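Local structure of group II chitinase (Ostrinia furnacalis, 6JAV) at residues S171-V176 / T223-N228; M196-H201 / G342-A347; Y229-W234 / I244-P249. The protein probably hydrolyses internal linkages of chitin as an insect group II chitinase of glycosyl hydrolase family 18, this chain being its catalytic domain 1. All coordinates share one frame; numbering follows the deposited sequence.

Contact 1 of 3, residues S171-V176 / T223-N228. With NAG (2-acetamido-2-deoxy-beta-D-glucopyranose), chain C.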
loop_
_atom_site.group_PDB
_atom_site.type_symbol
_atom_site.label_atom_id
_atom_site.label_comp_id
_atom_site.label_asym_id
_atom_site.label_seq_id
_atom_site.Cartn_x
_atom_site.Cartn_y
_atom_site.Cartn_z
ATOM N N SER A 171 7.336 -5.400 -2.495
ATOM C CA SER A 171 7.207 -5.117 -3.913
ATOM C C SER A 171 6.378 -6.175 -4.646
ATOM O O SER A 171 6.430 -7.360 -4.310
ATOM C CB SER A 171 8.606 -5.132 -4.536
ATOM O OG SER A 171 8.525 -4.969 -5.954
ATOM N N PRO A 172 5.657 -5.777 -5.695
ATOM C CA PRO A 172 5.007 -6.743 -6.590
ATOM C C PRO A 172 5.843 -7.110 -7.808
ATOM O O PRO A 172 5.369 -7.907 -8.629
ATOM C CB PRO A 172 3.774 -5.940 -7.050
ATOM C CG PRO A 172 4.335 -4.543 -7.248
ATOM C CD PRO A 172 5.305 -4.381 -6.060
ATOM N N ASN A 173 7.036 -6.533 -7.945
ATOM C CA ASN A 173 7.837 -6.598 -9.171
ATOM C C ASN A 173 8.784 -7.793 -9.077
ATOM O O ASN A 173 9.601 -7.859 -8.160
ATOM C CB ASN A 173 8.614 -5.287 -9.253
ATOM C CG ASN A 173 9.549 -5.192 -10.438
ATOM O OD1 ASN A 173 10.360 -6.074 -10.681
ATOM N ND2 ASN A 173 9.531 -4.040 -11.094
ATOM N N LYS A 174 8.674 -8.722 -10.036
ATOM C CA LYS A 174 9.484 -9.944 -10.053
ATOM C C LYS A 174 10.971 -9.673 -9.808
ATOM O O LYS A 174 11.603 -10.361 -8.999
ATOM C CB LYS A 174 9.304 -10.667 -11.399
ATOM C CG LYS A 174 10.099 -11.965 -11.479
ATOM C CD LYS A 174 9.988 -12.581 -12.879
ATOM C CE LYS A 174 10.513 -14.033 -12.866
ATOM N NZ LYS A 174 11.944 -14.124 -12.463
ATOM N N MET A 175 11.550 -8.686 -10.501
ATOM C CA MET A 175 12.987 -8.419 -10.369
ATOM C C MET A 175 13.353 -7.937 -8.969
ATOM O O MET A 175 14.398 -8.321 -8.425
ATOM C CB MET A 175 13.433 -7.380 -11.395
ATOM C CG MET A 175 13.651 -7.955 -12.780
ATOM S SD MET A 175 12.067 -8.262 -13.562
ATOM C CE MET A 175 12.268 -9.985 -13.989
ATOM N N VAL A 176 12.511 -7.074 -8.383
ATOM C CA VAL A 176 12.752 -6.590 -7.024
ATOM C C VAL A 176 12.585 -7.714 -6.019
ATOM O O VAL A 176 13.366 -7.830 -5.078
ATOM C CB VAL A 176 11.820 -5.401 -6.712
ATOM C CG1 VAL A 176 12.032 -4.945 -5.275
ATOM C CG2 VAL A 176 12.100 -4.265 -7.693
ATOM N N THR A 223 4.819 -10.382 -19.070
ATOM C CA THR A 223 3.844 -11.294 -18.509
ATOM C C THR A 223 3.677 -11.123 -17.005
ATOM O O THR A 223 2.795 -11.764 -16.425
ATOM C CB THR A 223 4.257 -12.742 -18.797
ATOM O OG1 THR A 223 3.425 -13.628 -18.053
ATOM C CG2 THR A 223 5.670 -12.967 -18.367
ATOM N N TYR A 224 4.518 -10.310 -16.359
ATOM C CA TYR A 224 4.573 -10.324 -14.900
ATOM C C TYR A 224 4.047 -9.077 -14.204
ATOM O O TYR A 224 3.966 -9.088 -12.969
ATOM C CB TYR A 224 5.966 -10.694 -14.376
ATOM C CG TYR A 224 7.111 -9.977 -14.999
ATOM C CD1 TYR A 224 7.446 -8.692 -14.612
ATOM C CD2 TYR A 224 7.912 -10.618 -15.935
ATOM C CE1 TYR A 224 8.527 -8.032 -15.183
ATOM C CE2 TYR A 224 8.983 -9.978 -16.511
ATOM C CZ TYR A 224 9.285 -8.679 -16.137
ATOM O OH TYR A 224 10.354 -8.027 -16.709
ATOM N N PHE A 225 3.648 -8.034 -14.929
ATOM C CA PHE A 225 3.125 -6.826 -14.280
ATOM C C PHE A 225 1.609 -6.906 -14.095
ATOM O O PHE A 225 0.836 -6.101 -14.625
ATOM C CB PHE A 225 3.540 -5.579 -15.058
ATOM C CG PHE A 225 4.931 -5.126 -14.761
ATOM C CD1 PHE A 225 5.741 -5.847 -13.893
ATOM C CD2 PHE A 225 5.432 -3.966 -15.325
ATOM C CE1 PHE A 225 7.035 -5.427 -13.614
ATOM C CE2 PHE A 225 6.722 -3.542 -15.053
ATOM C CZ PHE A 225 7.525 -4.269 -14.203
ATOM N N ASN A 226 1.182 -7.880 -13.297
ATOM C CA ASN A 226 -0.224 -7.987 -12.912
ATOM C C ASN A 226 -0.311 -8.719 -11.582
ATOM O O ASN A 226 0.594 -9.473 -11.216
ATOM C CB ASN A 226 -1.050 -8.675 -14.008
ATOM C CG ASN A 226 -0.521 -10.062 -14.344
ATOM O OD1 ASN A 226 -0.860 -11.045 -13.684
ATOM N ND2 ASN A 226 0.315 -10.138 -15.375
ATOM N N ALA A 227 -1.415 -8.484 -10.860
ATOM C CA ALA A 227 -1.535 -9.000 -9.497
ATOM C C ALA A 227 -1.561 -10.521 -9.466
ATOM O O ALA A 227 -1.018 -11.139 -8.546
ATOM C CB ALA A 227 -2.788 -8.436 -8.832
ATOM N N ASN A 228 -2.182 -11.144 -10.471
ATOM C CA ASN A 228 -2.248 -12.602 -10.504
ATOM C C ASN A 228 -0.851 -13.221 -10.569
ATOM O O ASN A 228 -0.529 -14.156 -9.813
ATOM C CB ASN A 228 -3.089 -13.046 -11.707
ATOM C CG ASN A 228 -3.156 -14.527 -11.809
ATOM O OD1 ASN A 228 -3.546 -15.200 -10.877
ATOM N ND2 ASN A 228 -2.751 -15.048 -12.957
HETATM C C1 NAG C . -2.695 -16.476 -13.127
HETATM C C2 NAG C . -3.077 -16.881 -14.542
HETATM C C3 NAG C . -2.759 -18.364 -14.775
HETATM C C4 NAG C . -1.312 -18.668 -14.399
HETATM C C5 NAG C . -1.017 -18.193 -12.983
HETATM C C6 NAG C . 0.432 -18.375 -12.573
HETATM C C7 NAG C . -4.917 -15.872 -15.832
HETATM C C8 NAG C . -3.875 -15.404 -16.794
HETATM N N2 NAG C . -4.482 -16.599 -14.792
HETATM O O3 NAG C . -2.941 -18.650 -16.157
HETATM O O4 NAG C . -1.035 -20.061 -14.500
HETATM O O5 NAG C . -1.320 -16.794 -12.887
HETATM O O6 NAG C . 1.317 -17.419 -13.152
HETATM O O7 NAG C . -6.104 -15.632 -16.002
HETATM O O HOH W 1 5.989 -8.908 -11.194
#

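Contact 2 of 3, residues M196-H201 / G342-A347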
loop_
_atom_site.group_PDB
_atom_site.type_symbol
_atom_site.label_atom_id
_atom_site.label_comp_id
_atom_site.label_asym_id
_atom_site.label_seq_id
_atom_site.Cartn_x
_atom_site.Cartn_y
_atom_site.Cartn_z
ATOM N N MET A 196 2.236 -5.118 -2.313
ATOM C CA MET A 196 1.780 -3.846 -2.876
ATOM C C MET A 196 1.481 -4.035 -4.367
ATOM O O MET A 196 2.209 -3.545 -5.240
ATOM C CB MET A 196 2.810 -2.761 -2.623
ATOM C CG MET A 196 2.892 -2.470 -1.133
ATOM S SD MET A 196 3.920 -1.056 -0.748
ATOM C CE MET A 196 5.292 -1.898 -0.970
ATOM N N THR A 197 0.359 -4.737 -4.626
ATOM C CA THR A 197 -0.123 -5.078 -5.977
ATOM C C THR A 197 -0.755 -3.859 -6.644
ATOM O O THR A 197 -1.936 -3.861 -7.038
ATOM C CB THR A 197 -1.073 -6.285 -5.937
ATOM O OG1 THR A 197 -1.879 -6.219 -4.747
ATOM C CG2 THR A 197 -0.290 -7.606 -5.884
ATOM N N TYR A 198 0.039 -2.808 -6.791
ATOM C CA TYR A 198 -0.380 -1.574 -7.433
ATOM C C TYR A 198 0.870 -0.806 -7.818
ATOM O O TYR A 198 2.000 -1.222 -7.539
ATOM C CB TYR A 198 -1.334 -0.744 -6.542
ATOM C CG TYR A 198 -0.913 -0.607 -5.080
ATOM C CD1 TYR A 198 0.173 0.159 -4.719
ATOM C CD2 TYR A 198 -1.615 -1.274 -4.075
ATOM C CE1 TYR A 198 0.553 0.274 -3.366
ATOM C CE2 TYR A 198 -1.244 -1.152 -2.726
ATOM C CZ TYR A 198 -0.175 -0.381 -2.398
ATOM O OH TYR A 198 0.192 -0.260 -1.071
ATOM N N ASP A 199 0.658 0.327 -8.483
ATOM C CA ASP A 199 1.750 1.093 -9.096
ATOM C C ASP A 199 2.534 0.258 -10.109
ATOM O O ASP A 199 3.733 0.472 -10.296
ATOM C CB ASP A 199 2.684 1.728 -8.058
ATOM C CG ASP A 199 2.007 2.823 -7.269
ATOM O OD1 ASP A 199 0.911 3.279 -7.677
ATOM O OD2 ASP A 199 2.561 3.199 -6.212
ATOM N N TYR A 200 1.852 -0.665 -10.798
ATOM C CA TYR A 200 2.520 -1.381 -11.882
ATOM C C TYR A 200 2.825 -0.457 -13.042
ATOM O O TYR A 200 3.760 -0.722 -13.806
ATOM C CB TYR A 200 1.618 -2.487 -12.390
ATOM C CG TYR A 200 1.518 -3.691 -11.488
ATOM C CD1 TYR A 200 2.506 -4.686 -11.489
ATOM C CD2 TYR A 200 0.421 -3.850 -10.644
ATOM C CE1 TYR A 200 2.393 -5.795 -10.689
ATOM C CE2 TYR A 200 0.287 -4.969 -9.842
ATOM C CZ TYR A 200 1.283 -5.947 -9.865
ATOM O OH TYR A 200 1.118 -7.042 -9.059
ATOM N N HIS A 201 2.060 0.628 -13.182
ATOM C CA HIS A 201 2.197 1.582 -14.283
ATOM C C HIS A 201 1.950 2.979 -13.747
ATOM O O HIS A 201 1.235 3.160 -12.756
ATOM C CB HIS A 201 1.212 1.254 -15.414
ATOM C CG HIS A 201 1.491 -0.076 -16.040
ATOM N ND1 HIS A 201 2.654 -0.320 -16.747
ATOM C CD2 HIS A 201 0.813 -1.244 -15.999
ATOM C CE1 HIS A 201 2.663 -1.588 -17.131
ATOM N NE2 HIS A 201 1.557 -2.167 -16.701
ATOM N N GLY A 342 -5.988 -12.140 3.275
ATOM C CA GLY A 342 -6.987 -11.071 3.190
ATOM C C GLY A 342 -6.543 -9.987 2.233
ATOM O O GLY A 342 -5.816 -10.246 1.266
ATOM N N GLY A 343 -7.003 -8.772 2.527
ATOM C CA GLY A 343 -6.807 -7.650 1.638
ATOM C C GLY A 343 -6.144 -6.523 2.404
ATOM O O GLY A 343 -6.119 -6.508 3.635
ATOM N N MET A 344 -5.603 -5.578 1.646
ATOM C CA MET A 344 -4.951 -4.401 2.213
ATOM C C MET A 344 -5.318 -3.222 1.336
ATOM O O MET A 344 -5.461 -3.380 0.117
ATOM C CB MET A 344 -3.425 -4.591 2.228
ATOM C CG MET A 344 -2.605 -3.388 2.681
ATOM S SD MET A 344 -2.156 -2.315 1.283
ATOM C CE MET A 344 -0.703 -3.169 0.659
ATOM N N ILE A 345 -5.453 -2.023 1.936
ATOM C CA ILE A 345 -5.738 -0.821 1.148
ATOM C C ILE A 345 -4.708 0.265 1.410
ATOM O O ILE A 345 -4.310 0.515 2.553
ATOM C CB ILE A 345 -7.163 -0.263 1.360
ATOM C CG1 ILE A 345 -7.419 0.146 2.818
ATOM C CG2 ILE A 345 -8.192 -1.270 0.871
ATOM C CD1 ILE A 345 -8.283 1.418 2.937
ATOM N N TRP A 346 -4.307 0.931 0.332
ATOM C CA TRP A 346 -3.588 2.192 0.375
ATOM C C TRP A 346 -4.522 3.206 -0.257
ATOM O O TRP A 346 -4.667 3.213 -1.488
ATOM C CB TRP A 346 -2.295 2.138 -0.456
ATOM C CG TRP A 346 -1.571 3.449 -0.234
ATOM C CD1 TRP A 346 -1.743 4.646 -0.928
ATOM C CD2 TRP A 346 -0.685 3.740 0.838
ATOM N NE1 TRP A 346 -0.961 5.627 -0.358
ATOM C CE2 TRP A 346 -0.312 5.095 0.730
ATOM C CE3 TRP A 346 -0.168 2.977 1.889
ATOM C CZ2 TRP A 346 0.576 5.689 1.625
ATOM C CZ3 TRP A 346 0.715 3.568 2.771
ATOM C CH2 TRP A 346 1.072 4.907 2.632
ATOM N N ALA A 347 -5.140 4.096 0.533
ATOM C CA ALA A 347 -5.031 4.246 1.986
ATOM C C ALA A 347 -6.416 4.787 2.414
ATOM O O ALA A 347 -7.235 5.185 1.566
ATOM C CB ALA A 347 -3.939 5.242 2.350
#

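Contact 3 of 3, residues Y229-W234 / I244-P249. With NAG (2-acetamido-2-deoxy-beta-D-glucopyranose), chain C.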
loop_
_atom_site.group_PDB
_atom_site.type_symbol
_atom_site.label_atom_id
_atom_site.label_comp_id
_atom_site.label_asym_id
_atom_site.label_seq_id
_atom_site.Cartn_x
_atom_site.Cartn_y
_atom_site.Cartn_z
ATOM N N TYR A 229 0.011 -12.695 -11.444
ATOM C CA TYR A 229 1.382 -13.198 -11.494
ATOM C C TYR A 229 2.095 -12.951 -10.164
ATOM O O TYR A 229 2.739 -13.849 -9.607
ATOM C CB TYR A 229 2.167 -12.535 -12.633
ATOM C CG TYR A 229 3.572 -13.084 -12.712
ATOM C CD1 TYR A 229 4.594 -12.583 -11.910
ATOM C CD2 TYR A 229 3.856 -14.145 -13.557
ATOM C CE1 TYR A 229 5.875 -13.135 -11.950
ATOM C CE2 TYR A 229 5.123 -14.690 -13.599
ATOM C CZ TYR A 229 6.121 -14.173 -12.800
ATOM O OH TYR A 229 7.397 -14.717 -12.842
ATOM N N THR A 230 2.000 -11.722 -9.654
ATOM C CA THR A 230 2.718 -11.355 -8.436
ATOM C C THR A 230 2.341 -12.253 -7.263
ATOM O O THR A 230 3.213 -12.699 -6.505
ATOM C CB THR A 230 2.376 -9.905 -8.105
ATOM O OG1 THR A 230 2.941 -9.040 -9.093
ATOM C CG2 THR A 230 2.914 -9.535 -6.723
ATOM N N ILE A 231 1.047 -12.452 -7.040
ATOM C CA ILE A 231 0.619 -13.233 -5.885
ATOM C C ILE A 231 1.064 -14.683 -6.028
ATOM O O ILE A 231 1.582 -15.291 -5.079
ATOM C CB ILE A 231 -0.906 -13.087 -5.688
ATOM C CG1 ILE A 231 -1.289 -11.634 -5.345
ATOM C CG2 ILE A 231 -1.409 -14.092 -4.643
ATOM C CD1 ILE A 231 -0.702 -11.137 -4.041
ATOM N N HIS A 232 0.920 -15.244 -7.232
ATOM C CA HIS A 232 1.385 -16.614 -7.412
ATOM C C HIS A 232 2.898 -16.710 -7.286
ATOM O O HIS A 232 3.408 -17.729 -6.810
ATOM C CB HIS A 232 0.924 -17.118 -8.774
ATOM C CG HIS A 232 -0.487 -17.613 -8.786
ATOM N ND1 HIS A 232 -1.546 -16.872 -9.268
ATOM C CD2 HIS A 232 -1.012 -18.796 -8.383
ATOM C CE1 HIS A 232 -2.664 -17.570 -9.148
ATOM N NE2 HIS A 232 -2.366 -18.745 -8.623
ATOM N N TYR A 233 3.625 -15.657 -7.653
ATOM C CA TYR A 233 5.076 -15.682 -7.549
ATOM C C TYR A 233 5.531 -15.650 -6.094
ATOM O O TYR A 233 6.429 -16.404 -5.703
ATOM C CB TYR A 233 5.663 -14.518 -8.335
ATOM C CG TYR A 233 7.138 -14.684 -8.609
ATOM C CD1 TYR A 233 7.593 -15.748 -9.369
ATOM C CD2 TYR A 233 8.063 -13.795 -8.117
ATOM C CE1 TYR A 233 8.943 -15.916 -9.620
ATOM C CE2 TYR A 233 9.429 -13.950 -8.375
ATOM C CZ TYR A 233 9.848 -15.017 -9.119
ATOM O OH TYR A 233 11.200 -15.172 -9.386
ATOM N N TRP A 234 4.913 -14.799 -5.254
ATOM C CA TRP A 234 5.215 -14.863 -3.820
ATOM C C TRP A 234 4.986 -16.266 -3.265
ATOM O O TRP A 234 5.791 -16.761 -2.461
ATOM C CB TRP A 234 4.423 -13.782 -3.041
ATOM C CG TRP A 234 5.122 -12.468 -3.059
ATOM C CD1 TRP A 234 4.937 -11.439 -3.932
ATOM C CD2 TRP A 234 6.135 -12.041 -2.142
ATOM N NE1 TRP A 234 5.805 -10.392 -3.637
ATOM C CE2 TRP A 234 6.558 -10.752 -2.547
ATOM C CE3 TRP A 234 6.763 -12.653 -1.039
ATOM C CZ2 TRP A 234 7.578 -10.052 -1.886
ATOM C CZ3 TRP A 234 7.758 -11.947 -0.361
ATOM C CH2 TRP A 234 8.156 -10.651 -0.792
ATOM N N ILE A 244 -0.320 -13.929 3.061
ATOM C CA ILE A 244 -0.421 -12.869 2.059
ATOM C C ILE A 244 -1.685 -12.050 2.268
ATOM O O ILE A 244 -2.799 -12.590 2.361
ATOM C CB ILE A 244 -0.399 -13.461 0.645
ATOM C CG1 ILE A 244 0.954 -14.128 0.394
ATOM C CG2 ILE A 244 -0.678 -12.376 -0.413
ATOM C CD1 ILE A 244 0.951 -14.938 -0.856
ATOM N N VAL A 245 -1.534 -10.730 2.294
ATOM C CA VAL A 245 -2.676 -9.838 2.105
ATOM C C VAL A 245 -2.413 -9.037 0.834
ATOM O O VAL A 245 -1.305 -8.507 0.634
ATOM C CB VAL A 245 -2.975 -8.937 3.332
ATOM C CG1 VAL A 245 -3.279 -9.812 4.555
ATOM C CG2 VAL A 245 -1.860 -7.999 3.654
ATOM N N MET A 246 -3.415 -8.979 -0.040
ATOM C CA MET A 246 -3.271 -8.374 -1.358
ATOM C C MET A 246 -3.648 -6.897 -1.324
ATOM O O MET A 246 -4.792 -6.552 -0.998
ATOM C CB MET A 246 -4.147 -9.095 -2.374
ATOM C CG MET A 246 -3.933 -8.515 -3.768
ATOM S SD MET A 246 -4.732 -9.588 -4.987
ATOM C CE MET A 246 -6.301 -8.808 -4.974
ATOM N N GLY A 247 -2.716 -6.049 -1.748
ATOM C CA GLY A 247 -2.981 -4.612 -1.768
ATOM C C GLY A 247 -3.939 -4.198 -2.876
ATOM O O GLY A 247 -3.896 -4.701 -4.006
ATOM N N MET A 248 -4.771 -3.205 -2.557
ATOM C CA MET A 248 -5.683 -2.608 -3.508
ATOM C C MET A 248 -5.604 -1.087 -3.387
ATOM O O MET A 248 -5.621 -0.541 -2.258
ATOM C CB MET A 248 -7.096 -3.139 -3.268
ATOM C CG MET A 248 -7.318 -4.668 -3.721
ATOM S SD MET A 248 -8.827 -5.275 -2.997
ATOM C CE MET A 248 -8.258 -5.630 -1.350
ATOM N N PRO A 249 -5.468 -0.375 -4.504
ATOM C CA PRO A 249 -5.304 1.094 -4.473
ATOM C C PRO A 249 -6.640 1.823 -4.379
ATOM O O PRO A 249 -7.588 1.532 -5.119
ATOM C CB PRO A 249 -4.620 1.401 -5.814
ATOM C CG PRO A 249 -5.181 0.341 -6.748
ATOM C CD PRO A 249 -5.396 -0.920 -5.881
HETATM C C1 NAG C . -2.695 -16.476 -13.127
HETATM C C2 NAG C . -3.077 -16.881 -14.542
HETATM C C3 NAG C . -2.759 -18.364 -14.775
HETATM C C4 NAG C . -1.312 -18.668 -14.399
HETATM C C5 NAG C . -1.017 -18.193 -12.983
HETATM C C6 NAG C . 0.432 -18.375 -12.573
HETATM C C7 NAG C . -4.917 -15.872 -15.832
HETATM C C8 NAG C . -3.875 -15.404 -16.794
HETATM N N2 NAG C . -4.482 -16.599 -14.792
HETATM O O3 NAG C . -2.941 -18.650 -16.157
HETATM O O4 NAG C . -1.035 -20.061 -14.500
HETATM O O5 NAG C . -1.320 -16.794 -12.887
HETATM O O6 NAG C . 1.317 -17.419 -13.152
HETATM O O7 NAG C . -6.104 -15.632 -16.002
#

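Contact 1 of 3, residues S171-V176 / T223-N228
Tyr224 meets two successive residues of segment 171-176. The aliphatic part of Lys174 crosses one ring face at about a right angle, with CD 4.2 Å from Tyr224 CD2. Met175 adds a Met-aromatic contact from an oblique direction, its SD 4.5 Å from the ring centroid and 41° off the normal. Its chain folds back at chi2 and chi3, and SD comes within 3.6 Å of Tyr224 OH. Next to this, the amide of Asn173 lies alongside the Phe225 ring with the two planes 63° apart, and ND2 is 3.7 Å from Phe225 CZ.

A second shell positions these groups. Asn173 holds CG anti to its own nitrogen (chi1 178°), which brings OD1 back to the start of helix 174-180 as an N-cap, through weak bonds to Met175 N and Val176 N. Ser171 OG accepts from Asn173 N at 2.9 Å, closing an ST turn. Lys174 NZ turns off to a salt bridge with Asp178. Asn226 caps helix 227-236 by accepting from Tyr229 N, and two residues on, in the first turn of that helix, Asn228 ND2 carries the N-linked NAG.

No direct hydrogen bond spans the segments. One water does so instead, donating to Pro172 O and to Tyr224 O (2.7 Å) and accepting from Lys174 N (2.9 Å). Two helix starts near the surface are thus joined by a water-bridged backbone and by dispersion around two aromatic rings.

Contact 2 of 3, residues M196-H201 / G342-A347
Tyr198 reaches across to Met344 and Trp346 inside the (beta/alpha)8 TIM barrel of the family 18 chitinases. Segment 196-201 leaves the end of barrel strand 192-195, whereas segment 342-347 holds the last barrel strand, with strand 244-257 between the two. Nothing but side chains connects them, and no hydrogen bond passes across.

The tight part is gathered about the phenol oxygen. Tyr198 OH lies 3.5 Å from Met344 CE and equally 3.5 Å from Trp346 CB, so a methyl and a methylene flank the hydroxyl at the tip of the ring. Both side chains cross the tyrosine at about a right angle and approach its ring obliquely. Met344 starts with CG anti to the backbone nitrogen (chi1 175°) and then bends at chi2 and chi3, a fold that turns the methyl toward the tyrosine. Behind the phenol, the backbone carbonyl carbon of Met196 sits over the ring centre, 4.1 Å above the plane, while Pro249 and Tyr251 of the intervening strand also touch the side chain.

The packing is looser between the two methionines, where Met196 CG stays 4.1 Å from Met344 CE. The side toward the ligand pocket is less enclosed, with Trp346 and Asp199 both partly exposed. The indole of Trp346 leads away from the tyrosine and comes to about 5 Å, side chain to ligand, from the bound inhibitor, and Asp199 touches that ligand directly. Asp199 OD1 is itself held by Tyr251 OH and Gln253 NE2, a second shell that would fix its carboxylate. Just beyond the strand the Trp346-Ala347 peptide is cis, and Ala347 CB comes to rest 3.8 Å above one face of the indole of Trp346.

Contact 3 of 3, residues Y229-W234 / I244-P249
Thr230 OG1 is gripped by three oxygens, Tyr200 OH, Pro172 O and Asn226 O, and ties this turn of the helix to its surroundings; the next residue, Ile231, packs onto Ile244 and Met246. This is the helix-to-strand step of a TIM barrel: helix 227-236 lies outside the barrel wall and the chain returns through strand 244-257. The short helix and strand segments run nearly antiparallel, at 162°, with their axes 10.4 Å apart.

The interface is wholly apolar. Ile231 and Ile244 slide past each other in opposite directions, and the closest approach is Ile231 CD1 to Ile244 CG2 at 3.8 Å. Met246 crosses Ile231 at about a right angle, its SD 4.0 Å from Ile231 CG1. The isoleucine has CG1 anti to the carbonyl carbon (chi1 -64°) and is bent again at chi2, which carries CD1 between the two strand residues, with Met246 CG at 4.2 Å. Phe334 and Ile335 of helix 325-337 also touch Met246, placing that methionine where two outer helices share the strand. Val245 turns away, as expected from strand alternation.

The other side of the helix has a different character. His232 points away from the strand, and its ND1 is hydrogen-bonded to Asn228 O, one turn back. The N-linked sugar lies over one face of the imidazole, where NAG C5 stands 4.0 Å above the ring plane, offset toward the rim. Trp234 starts toward the strand, but its indole leads away to give NE1 to Ser171 O. What remains for the strand is its methylene: Trp234 CB lies 4.3 Å from Ile244 CD1.

In the fold
Contacts 1 and 3 lie on the same side of the chain's centre, while contact 2 sits nearer the middle. The centres of contacts 1 and 2 are about 12 Å apart, those of contacts 1 and 3 about 9 Å, and those of contacts 2 and 3 about 8 Å. Contact 1 lies on the turn leading into helix 227-236, and contact 3 on the body of the same helix. Contacts 2 and 3 use adjacent parallel strands, 342-346 and 244-257. Along the chain, contact 1 closes before contact 3 opens, contact 3 is nested within contact 2, and the segments of contacts 1 and 2 alternate. Thr197 OG1 to Gly247 O, 2.6 Å, links contacts 2 and 3. Together they lead from the glycosylated surface to the inhibitor-binding pocket.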